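Local atomic coordinates of membrane protein (Acinetobacter baumannii AB307-0294, PDB entry 5DL5), a protein that probably forms an OprD-family beta-barrel channel across the bacterial outer membrane, through which small molecules, and perhaps some antibiotics, enter the cell. Residues A[355-360]-A[373-378]; A[330-335]-A[360-365]; A[275-280]-A[294-299]. All blocks are in the same frame, centred on the assembly; numbering follows the deposited sequence.

Interaction 1: A[355-360]-A[373-378]; sequences TAFVYG and QEREFF
Six backbone hydrogen bonds join residues 355-360 to residues 373-378, and the strand axes run antiparallel at 176°. Ala356 with Phe378, Val358 with Glu376 and Gly360 with Glu374 are the hydrogen-bonded pairs. Each has two N-H...O bonds, the shortest from Gly360 N to Glu374 O at 2.7 Å; the return bond from Glu374 N meets Gly360 O from above its carbonyl plane. Phe357-Phe377 and Tyr359-Arg375 are the intervening non-hydrogen-bonded pairs, where CA-H groups approach carbonyls, as Phe357 CA does Glu376 O at 3.4 Å.

The two segments belong to the hairpin of strands 351-365 and 371-384, part of the antiparallel wall of the barrel. Phe357, Tyr359, Arg375 and Phe377 project from one face, whereas Val358, Glu374 and Glu376 on the other meet residues of the 322-326 loop region.

Among polar side chains, Tyr359 OH donates to Gln373 OE1 over 2.6 Å, from 44° above the amide carbonyl plane. Glu376 binds Ser400 and the backbone N of Met323 and Ser324; Glu374 OE2 binds Tyr402 and Ser324.

The methylenes of Arg375 touch more loosely: CD lies at the Phe357 ring edge, 4.0 Å from Phe357 CE1, and CB at the Tyr359 ring edge, 4.0 Å from Tyr359 CD1. Phe377, with CG anti to its backbone N, makes a close ring-to-hydroxyl approach, CE1 to Thr355 OG1 at 3.2 Å; that hydroxyl is hydrogen-bonded to Asn379.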
loop_
_atom_site.group_PDB
_atom_site.type_symbol
_atom_site.label_atom_id
_atom_site.label_comp_id
_atom_site.label_asym_id
_atom_site.label_seq_id
_atom_site.Cartn_x
_atom_site.Cartn_y
_atom_site.Cartn_z
ATOM N N THR A 355 6.629 5.386 -17.684
ATOM C CA THR A 355 7.988 4.791 -17.705
ATOM C C THR A 355 8.752 5.542 -16.610
ATOM O O THR A 355 8.545 6.741 -16.418
ATOM C CB THR A 355 8.620 4.762 -19.124
ATOM O OG1 THR A 355 9.800 3.949 -19.126
ATOM C CG2 THR A 355 9.049 6.127 -19.580
ATOM N N ALA A 356 9.630 4.843 -15.903
ATOM C CA ALA A 356 10.398 5.443 -14.878
ATOM C C ALA A 356 11.727 4.720 -14.696
ATOM O O ALA A 356 11.880 3.523 -15.030
ATOM C CB ALA A 356 9.603 5.390 -13.548
ATOM N N PHE A 357 12.693 5.469 -14.200
ATOM C CA PHE A 357 14.010 4.977 -13.840
ATOM C C PHE A 357 14.352 5.494 -12.425
ATOM O O PHE A 357 14.142 6.647 -12.202
ATOM C CB PHE A 357 15.041 5.435 -14.805
ATOM C CG PHE A 357 16.417 5.039 -14.413
ATOM C CD1 PHE A 357 16.832 3.731 -14.565
ATOM C CD2 PHE A 357 17.314 5.973 -13.865
ATOM C CE1 PHE A 357 18.098 3.318 -14.174
ATOM C CE2 PHE A 357 18.614 5.574 -13.503
ATOM C CZ PHE A 357 18.984 4.236 -13.653
ATOM N N VAL A 358 14.721 4.586 -11.510
ATOM C CA VAL A 358 15.065 4.920 -10.149
ATOM C C VAL A 358 16.433 4.284 -9.817
ATOM O O VAL A 358 16.703 3.114 -10.201
ATOM C CB VAL A 358 14.037 4.383 -9.103
ATOM C CG1 VAL A 358 14.400 4.980 -7.737
ATOM C CG2 VAL A 358 12.624 4.748 -9.557
ATOM N N TYR A 359 17.310 5.107 -9.233
ATOM C CA TYR A 359 18.702 4.677 -8.928
ATOM C C TYR A 359 18.881 4.941 -7.456
ATOM O O TYR A 359 18.665 6.117 -7.001
ATOM C CB TYR A 359 19.698 5.483 -9.802
ATOM C CG TYR A 359 21.102 5.111 -9.542
ATOM C CD1 TYR A 359 21.634 3.846 -9.948
ATOM C CD2 TYR A 359 21.927 5.978 -8.865
ATOM C CE1 TYR A 359 22.947 3.488 -9.637
ATOM C CE2 TYR A 359 23.212 5.653 -8.541
ATOM C CZ TYR A 359 23.740 4.421 -8.894
ATOM O OH TYR A 359 25.058 4.230 -8.546
ATOM N N GLY A 360 19.405 3.948 -6.747
ATOM C CA GLY A 360 19.564 3.995 -5.295
ATOM C C GLY A 360 20.982 3.700 -4.948
ATOM O O GLY A 360 21.590 2.855 -5.595
ATOM N N GLN A 373 24.117 -0.541 -4.012
ATOM C CA GLN A 373 23.299 0.216 -4.959
ATOM C C GLN A 373 22.278 -0.682 -5.601
ATOM O O GLN A 373 22.473 -1.864 -5.683
ATOM C CB GLN A 373 24.216 0.732 -6.140
ATOM C CG GLN A 373 25.313 1.601 -5.637
ATOM C CD GLN A 373 26.442 1.719 -6.586
ATOM O OE1 GLN A 373 26.697 2.779 -7.084
ATOM N NE2 GLN A 373 27.141 0.608 -6.839
ATOM N N GLU A 374 21.263 -0.055 -6.162
ATOM C CA GLU A 374 20.262 -0.755 -6.913
ATOM C C GLU A 374 19.665 0.195 -7.952
ATOM O O GLU A 374 19.736 1.430 -7.796
ATOM C CB GLU A 374 19.136 -1.217 -5.985
ATOM C CG GLU A 374 18.388 -0.107 -5.278
ATOM C CD GLU A 374 17.282 -0.634 -4.286
ATOM O OE1 GLU A 374 16.945 0.037 -3.288
ATOM O OE2 GLU A 374 16.694 -1.746 -4.511
ATOM N N ARG A 375 19.144 -0.389 -9.021
ATOM C CA ARG A 375 18.352 0.366 -9.927
ATOM C C ARG A 375 17.216 -0.425 -10.549
ATOM O O ARG A 375 17.338 -1.625 -10.770
ATOM C CB ARG A 375 19.259 0.850 -11.096
ATOM C CG ARG A 375 19.650 -0.207 -12.042
ATOM C CD ARG A 375 20.584 0.384 -13.102
ATOM N NE ARG A 375 20.870 -0.659 -14.028
ATOM C CZ ARG A 375 21.929 -1.450 -13.992
ATOM N NH1 ARG A 375 22.892 -1.270 -13.072
ATOM N NH2 ARG A 375 22.011 -2.435 -14.892
ATOM N N GLU A 376 16.225 0.345 -10.972
ATOM C CA GLU A 376 15.036 -0.186 -11.511
ATOM C C GLU A 376 14.528 0.631 -12.670
ATOM O O GLU A 376 14.370 1.852 -12.551
ATOM C CB GLU A 376 13.915 -0.240 -10.416
ATOM C CG GLU A 376 12.753 -1.118 -10.847
ATOM C CD GLU A 376 11.693 -1.352 -9.750
ATOM O OE1 GLU A 376 10.549 -1.725 -10.155
ATOM O OE2 GLU A 376 11.951 -1.194 -8.502
ATOM N N PHE A 377 14.308 -0.049 -13.762
ATOM C CA PHE A 377 13.596 0.455 -14.963
ATOM C C PHE A 377 12.147 -0.139 -15.032
ATOM O O PHE A 377 11.944 -1.375 -15.101
ATOM C CB PHE A 377 14.349 0.136 -16.273
ATOM C CG PHE A 377 13.720 0.787 -17.519
ATOM C CD1 PHE A 377 13.279 2.137 -17.514
ATOM C CD2 PHE A 377 13.547 0.048 -18.752
ATOM C CE1 PHE A 377 12.701 2.712 -18.665
ATOM C CE2 PHE A 377 12.999 0.647 -19.903
ATOM C CZ PHE A 377 12.587 1.954 -19.871
ATOM N N PHE A 378 11.166 0.743 -14.944
ATOM C CA PHE A 378 9.749 0.326 -14.817
ATOM C C PHE A 378 8.946 0.808 -16.039
ATOM O O PHE A 378 9.137 1.996 -16.503
ATOM C CB PHE A 378 9.229 1.021 -13.537
ATOM C CG PHE A 378 7.705 0.901 -13.361
ATOM C CD1 PHE A 378 7.166 -0.267 -12.802
ATOM C CD2 PHE A 378 6.847 1.912 -13.748
ATOM C CE1 PHE A 378 5.764 -0.374 -12.621
ATOM C CE2 PHE A 378 5.452 1.763 -13.656
ATOM C CZ PHE A 378 4.921 0.658 -13.048
#

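Interaction 2: A[330-335]-A[360-365]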
loop_
_atom_site.group_PDB
_atom_site.type_symbol
_atom_site.label_atom_id
_atom_site.label_comp_id
_atom_site.label_asym_id
_atom_site.label_seq_id
_atom_site.Cartn_x
_atom_site.Cartn_y
_atom_site.Cartn_z
ATOM N N HIS A 330 20.332 3.888 5.241
ATOM C CA HIS A 330 21.094 5.082 4.670
ATOM C C HIS A 330 20.884 5.273 3.204
ATOM O O HIS A 330 21.589 6.038 2.619
ATOM C CB HIS A 330 22.609 4.966 4.983
ATOM C CG HIS A 330 22.969 5.493 6.329
ATOM N ND1 HIS A 330 22.434 4.982 7.518
ATOM C CD2 HIS A 330 23.748 6.555 6.688
ATOM C CE1 HIS A 330 22.904 5.675 8.552
ATOM N NE2 HIS A 330 23.690 6.640 8.075
ATOM N N GLU A 331 19.917 4.542 2.559
ATOM C CA GLU A 331 19.823 4.591 1.123
ATOM C C GLU A 331 19.319 5.950 0.644
ATOM O O GLU A 331 18.294 6.477 1.114
ATOM C CB GLU A 331 18.875 3.491 0.595
ATOM C CG GLU A 331 18.846 3.427 -0.916
ATOM C CD GLU A 331 18.047 2.307 -1.504
ATOM O OE1 GLU A 331 17.416 1.574 -0.741
ATOM O OE2 GLU A 331 18.044 2.221 -2.761
ATOM N N LYS A 332 20.019 6.493 -0.322
ATOM C CA LYS A 332 19.503 7.612 -1.092
ATOM C C LYS A 332 18.963 7.162 -2.447
ATOM O O LYS A 332 19.527 6.258 -2.994
ATOM C CB LYS A 332 20.637 8.638 -1.331
ATOM C CG LYS A 332 21.260 9.197 -0.065
ATOM C CD LYS A 332 22.410 10.109 -0.506
ATOM C CE LYS A 332 22.743 11.242 0.420
ATOM N NZ LYS A 332 23.628 10.666 1.428
ATOM N N SER A 333 17.974 7.874 -3.058
ATOM C CA SER A 333 17.604 7.472 -4.404
ATOM C C SER A 333 16.966 8.627 -5.190
ATOM O O SER A 333 16.482 9.628 -4.617
ATOM C CB SER A 333 16.594 6.275 -4.348
ATOM O OG SER A 333 15.432 6.612 -3.597
ATOM N N ALA A 334 17.022 8.502 -6.511
ATOM C CA ALA A 334 16.581 9.554 -7.412
ATOM C C ALA A 334 15.828 8.901 -8.552
ATOM O O ALA A 334 16.228 7.835 -9.015
ATOM C CB ALA A 334 17.762 10.329 -7.954
ATOM N N GLN A 335 14.728 9.533 -8.944
ATOM C CA GLN A 335 13.887 9.037 -9.947
ATOM C C GLN A 335 13.569 10.089 -10.990
ATOM O O GLN A 335 13.300 11.234 -10.672
ATOM C CB GLN A 335 12.540 8.611 -9.312
ATOM C CG GLN A 335 11.402 8.371 -10.301
ATOM C CD GLN A 335 10.062 7.806 -9.758
ATOM O OE1 GLN A 335 9.226 7.404 -10.547
ATOM N NE2 GLN A 335 9.857 7.788 -8.397
ATOM N N GLY A 360 19.405 3.948 -6.747
ATOM C CA GLY A 360 19.564 3.995 -5.295
ATOM C C GLY A 360 20.982 3.700 -4.948
ATOM O O GLY A 360 21.590 2.855 -5.595
ATOM N N TRP A 361 21.516 4.335 -3.876
ATOM C CA TRP A 361 22.899 4.118 -3.514
ATOM C C TRP A 361 23.155 4.376 -2.058
ATOM O O TRP A 361 22.241 4.826 -1.372
ATOM C CB TRP A 361 23.804 5.034 -4.403
ATOM C CG TRP A 361 23.748 6.482 -4.138
ATOM C CD1 TRP A 361 24.604 7.192 -3.294
ATOM C CD2 TRP A 361 22.781 7.439 -4.633
ATOM N NE1 TRP A 361 24.208 8.513 -3.252
ATOM C CE2 TRP A 361 23.093 8.673 -4.064
ATOM C CE3 TRP A 361 21.641 7.358 -5.466
ATOM C CZ2 TRP A 361 22.388 9.838 -4.392
ATOM C CZ3 TRP A 361 20.905 8.582 -5.745
ATOM C CH2 TRP A 361 21.274 9.745 -5.187
ATOM N N ASP A 362 24.395 4.230 -1.598
ATOM C CA ASP A 362 24.683 4.478 -0.157
ATOM C C ASP A 362 23.948 3.458 0.782
ATOM O O ASP A 362 23.682 3.740 1.949
ATOM C CB ASP A 362 24.305 5.897 0.302
ATOM C CG ASP A 362 25.486 6.952 0.144
ATOM O OD1 ASP A 362 26.595 6.611 -0.310
ATOM O OD2 ASP A 362 25.180 8.089 0.511
ATOM N N ILE A 363 23.626 2.303 0.277
ATOM C CA ILE A 363 22.903 1.322 1.084
ATOM C C ILE A 363 23.934 0.587 1.926
ATOM O O ILE A 363 24.983 0.066 1.400
ATOM C CB ILE A 363 22.214 0.275 0.239
ATOM C CG1 ILE A 363 21.218 0.891 -0.689
ATOM C CG2 ILE A 363 21.584 -0.787 1.191
ATOM C CD1 ILE A 363 20.881 -0.041 -1.850
ATOM N N LYS A 364 23.675 0.624 3.246
ATOM C CA LYS A 364 24.475 -0.099 4.227
ATOM C C LYS A 364 23.970 -1.506 4.424
ATOM O O LYS A 364 22.842 -1.672 4.760
ATOM C CB LYS A 364 24.447 0.532 5.624
ATOM C CG LYS A 364 25.214 1.816 5.788
ATOM C CD LYS A 364 25.440 2.096 7.266
ATOM C CE LYS A 364 25.836 3.566 7.444
ATOM N NZ LYS A 364 26.167 3.902 8.890
ATOM N N VAL A 365 24.831 -2.486 4.279
ATOM C CA VAL A 365 24.462 -3.878 4.501
ATOM C C VAL A 365 25.450 -4.314 5.549
ATOM O O VAL A 365 26.708 -4.171 5.404
ATOM C CB VAL A 365 24.706 -4.734 3.257
ATOM C CG1 VAL A 365 24.365 -6.177 3.568
ATOM C CG2 VAL A 365 23.903 -4.228 2.038
#
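One face of the His330 imidazole carries Lys364 CE, which stands 3.5 Å from the ring centroid and only 5° off the normal: a well-centred CH-pi contact made by an extended lysine lying alongside the ring. The Trp361 indole is covered similarly but less centrally. Lys332 CB lies 3.8 Å from the centroid of the Trp361 six-membered ring, 19° off the normal, while Lys332 CD reaches Trp361 NE1 at 3.6 Å. Trp361 CG occupies the crowded position between its backbone N and carbonyl carbon (chi1 70°), which lays the indole across the neighbouring strand; Ser333 CA and Ala334 CB approach CZ3.

Lys332 bends at chi4 and turns its ammonium to Asp362, so Lys332 NZ and Asp362 OD2 form a salt bridge of 3.1 Å, met nearly along the C-O axis. Between the backbones, Lys332 and Trp361 make the hydrogen-bonded antiparallel pair: Lys332 N to Trp361 O is 3.0 Å and Trp361 N to Lys332 O is 2.9 Å. Asp362, with positive phi, and Ile363 both face Ala372, a G1 beta bulge that interrupts the regular pairing on the other side. Glu331, extended beside Ile363, has CG 3.5 Å from Ile363 CG1, and its OE1 takes the backbone N of Gly328. Glu331 OE2 lies against Gly360 CA and close to Glu374 OE1.

The pairing joins strand 332-341 to strand 351-365; strand 289-300 flanks the first through Lys332 and Ser333, and strand 371-384 flanks the second through Trp361 and Ile363.

Interaction 3: A[275-280]-A[294-299]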
loop_
_atom_site.group_PDB
_atom_site.type_symbol
_atom_site.label_atom_id
_atom_site.label_comp_id
_atom_site.label_asym_id
_atom_site.label_seq_id
_atom_site.Cartn_x
_atom_site.Cartn_y
_atom_site.Cartn_z
ATOM N N ASN A 275 14.519 4.839 12.139
ATOM C CA ASN A 275 14.598 5.173 10.705
ATOM C C ASN A 275 13.911 6.484 10.570
ATOM O O ASN A 275 12.830 6.665 11.142
ATOM C CB ASN A 275 13.764 4.236 9.868
ATOM C CG ASN A 275 13.752 4.569 8.395
ATOM O OD1 ASN A 275 12.725 5.071 7.873
ATOM N ND2 ASN A 275 14.894 4.308 7.699
ATOM N N ASN A 276 14.501 7.382 9.820
ATOM C CA ASN A 276 13.757 8.463 9.130
ATOM C C ASN A 276 13.884 8.279 7.587
ATOM O O ASN A 276 14.961 8.036 7.062
ATOM C CB ASN A 276 14.302 9.849 9.490
ATOM C CG ASN A 276 14.213 10.104 10.974
ATOM O OD1 ASN A 276 13.148 10.275 11.501
ATOM N ND2 ASN A 276 15.280 9.979 11.653
ATOM N N ILE A 277 12.772 8.364 6.895
ATOM C CA ILE A 277 12.729 8.318 5.421
ATOM C C ILE A 277 11.869 9.498 5.007
ATOM O O ILE A 277 10.764 9.727 5.488
ATOM C CB ILE A 277 12.317 6.964 4.869
ATOM C CG1 ILE A 277 12.466 6.954 3.331
ATOM C CG2 ILE A 277 10.940 6.577 5.366
ATOM C CD1 ILE A 277 12.242 5.584 2.726
ATOM N N TRP A 278 12.387 10.246 4.055
ATOM C CA TRP A 278 11.666 11.378 3.467
ATOM C C TRP A 278 11.915 11.481 1.945
ATOM O O TRP A 278 12.849 10.906 1.458
ATOM C CB TRP A 278 11.985 12.666 4.204
ATOM C CG TRP A 278 13.362 13.070 4.128
ATOM C CD1 TRP A 278 14.380 12.702 4.984
ATOM C CD2 TRP A 278 13.969 13.900 3.104
ATOM N NE1 TRP A 278 15.560 13.219 4.499
ATOM C CE2 TRP A 278 15.368 13.912 3.354
ATOM C CE3 TRP A 278 13.486 14.545 1.976
ATOM C CZ2 TRP A 278 16.265 14.665 2.609
ATOM C CZ3 TRP A 278 14.433 15.236 1.141
ATOM C CH2 TRP A 278 15.807 15.294 1.519
ATOM N N ALA A 279 11.084 12.254 1.256
ATOM C CA ALA A 279 11.127 12.368 -0.154
ATOM C C ALA A 279 10.507 13.648 -0.588
ATOM O O ALA A 279 9.608 14.137 0.078
ATOM C CB ALA A 279 10.442 11.217 -0.827
ATOM N N ILE A 280 11.108 14.245 -1.618
ATOM C CA ILE A 280 10.567 15.406 -2.287
ATOM C C ILE A 280 10.370 15.080 -3.760
ATOM O O ILE A 280 11.260 14.392 -4.325
ATOM C CB ILE A 280 11.482 16.633 -2.142
ATOM C CG1 ILE A 280 12.942 16.298 -2.585
ATOM C CG2 ILE A 280 11.487 17.045 -0.696
ATOM C CD1 ILE A 280 13.892 17.470 -2.707
ATOM N N ALA A 294 12.080 12.868 -8.431
ATOM C CA ALA A 294 11.915 12.701 -6.981
ATOM C C ALA A 294 13.213 12.247 -6.381
ATOM O O ALA A 294 13.970 11.508 -7.023
ATOM C CB ALA A 294 10.829 11.715 -6.683
ATOM N N TYR A 295 13.431 12.643 -5.131
ATOM C CA TYR A 295 14.580 12.223 -4.323
ATOM C C TYR A 295 14.070 11.746 -2.996
ATOM O O TYR A 295 13.140 12.339 -2.471
ATOM C CB TYR A 295 15.522 13.457 -4.121
ATOM C CG TYR A 295 16.652 13.191 -3.206
ATOM C CD1 TYR A 295 17.823 12.539 -3.665
ATOM C CD2 TYR A 295 16.576 13.544 -1.866
ATOM C CE1 TYR A 295 18.861 12.219 -2.767
ATOM C CE2 TYR A 295 17.590 13.251 -0.959
ATOM C CZ TYR A 295 18.772 12.619 -1.444
ATOM O OH TYR A 295 19.803 12.315 -0.543
ATOM N N GLN A 296 14.700 10.675 -2.459
ATOM C CA GLN A 296 14.246 9.999 -1.292
ATOM C C GLN A 296 15.468 9.613 -0.501
ATOM O O GLN A 296 16.475 9.191 -1.049
ATOM C CB GLN A 296 13.451 8.759 -1.732
ATOM C CG GLN A 296 12.794 7.965 -0.674
ATOM C CD GLN A 296 11.783 6.950 -1.281
ATOM O OE1 GLN A 296 10.774 7.362 -1.823
ATOM N NE2 GLN A 296 12.075 5.694 -1.199
ATOM N N GLN A 297 15.430 9.742 0.823
ATOM C CA GLN A 297 16.636 9.357 1.593
ATOM C C GLN A 297 16.240 8.787 2.948
ATOM O O GLN A 297 15.260 9.239 3.586
ATOM C CB GLN A 297 17.447 10.638 1.781
ATOM C CG GLN A 297 18.479 10.587 2.868
ATOM C CD GLN A 297 19.446 11.791 2.855
ATOM O OE1 GLN A 297 19.427 12.667 1.956
ATOM N NE2 GLN A 297 20.465 11.686 3.735
ATOM N N ASN A 298 16.973 7.786 3.367
ATOM C CA ASN A 298 16.843 7.182 4.673
ATOM C C ASN A 298 17.978 7.618 5.586
ATOM O O ASN A 298 19.115 7.689 5.093
ATOM C CB ASN A 298 17.014 5.654 4.549
ATOM C CG ASN A 298 15.853 4.977 3.868
ATOM O OD1 ASN A 298 14.948 4.405 4.568
ATOM N ND2 ASN A 298 15.849 5.013 2.469
ATOM N N THR A 299 17.701 7.879 6.866
ATOM C CA THR A 299 18.779 8.066 7.849
ATOM C C THR A 299 18.376 7.209 9.109
ATOM O O THR A 299 17.226 6.657 9.206
ATOM C CB THR A 299 18.915 9.542 8.252
ATOM O OG1 THR A 299 17.673 10.033 8.702
ATOM C CG2 THR A 299 19.224 10.386 7.117
#
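Residues 275-280 and 294-299 run antiparallel at 168°, with their axes 4.7 Å apart at closest approach. Asn276-Thr299, Trp278-Gln297 and Ile280-Tyr295 are hydrogen-bonded pairs with two N-H...O bonds each; Thr299 N to Asn276 O, at 2.8 Å, is the shortest. The bonds of the Ile280-Tyr295 pair run almost along the C=O axes, whereas Asn276 N reaches Thr299 O from 40° above the carbonyl plane. Between these pairs stand Ile277-Asn298 and Ala279-Gln296, where CA-H groups point at carbonyls.

On the face of Trp278, Tyr295 and Gln297, Trp278 CG takes the crowded position beside both backbone N and carbonyl carbon (chi1 63°), and the indole swings over the adjacent strand. Gln297 CB lies 3.9 Å above the Trp278 indole plane, offset toward its rim. Trp278 CH2 comes in at the Tyr295 ring edge, 3.7 Å from Tyr295 CE2, the two rings being oblique to each other. Tyr295 OH donates to Gln297 OE1 at 2.6 Å, a bond along one strand that helps fix the extended glutamine against the indole.

The opposite face carries Ile277, Ala279, Gln296 and Asn298. Asn275 ND2 reaches Asn298 OD1 at 3.1 Å, in the carbonyl plane and on a lone pair, and also binds Val302 O. Ile277 CD1 packs against the same amide, 3.5 Å from Asn298 OD1.

The buried amides of Gln296 and Asn298 find partners: Asn298 ND2 bonds Phe326 O and Glu331 O, and Gln296 bonds Asn320 N and Phe326 O. This implies that the barrel wall grips the 301-331 connection by polar bonds.

From the N terminus, interaction 3 comes first, closing the short hairpin between strands 273-286 and 289-300. The long connection 301-331 follows, and interaction 2 then closes the hairpin of strands 332-341 and 351-365 at its 330-335 end. Interaction 1 closes the next hairpin, strands 351-365 and 371-384, across the turn between them. Segments 330-335, 355-360, 360-365 and 373-378 alternate, so interactions 1 and 2 cross, sharing Gly360. At their junction Glu331 OE2 and Glu374 OE1 approach to 2.5 Å, which may reflect a shared proton. Interactions 2 and 3 are in series and join through Ser333 N with Gln296 O. Interactions 1 and 3 do not touch. Together they tie five consecutive strands of the barrel wall.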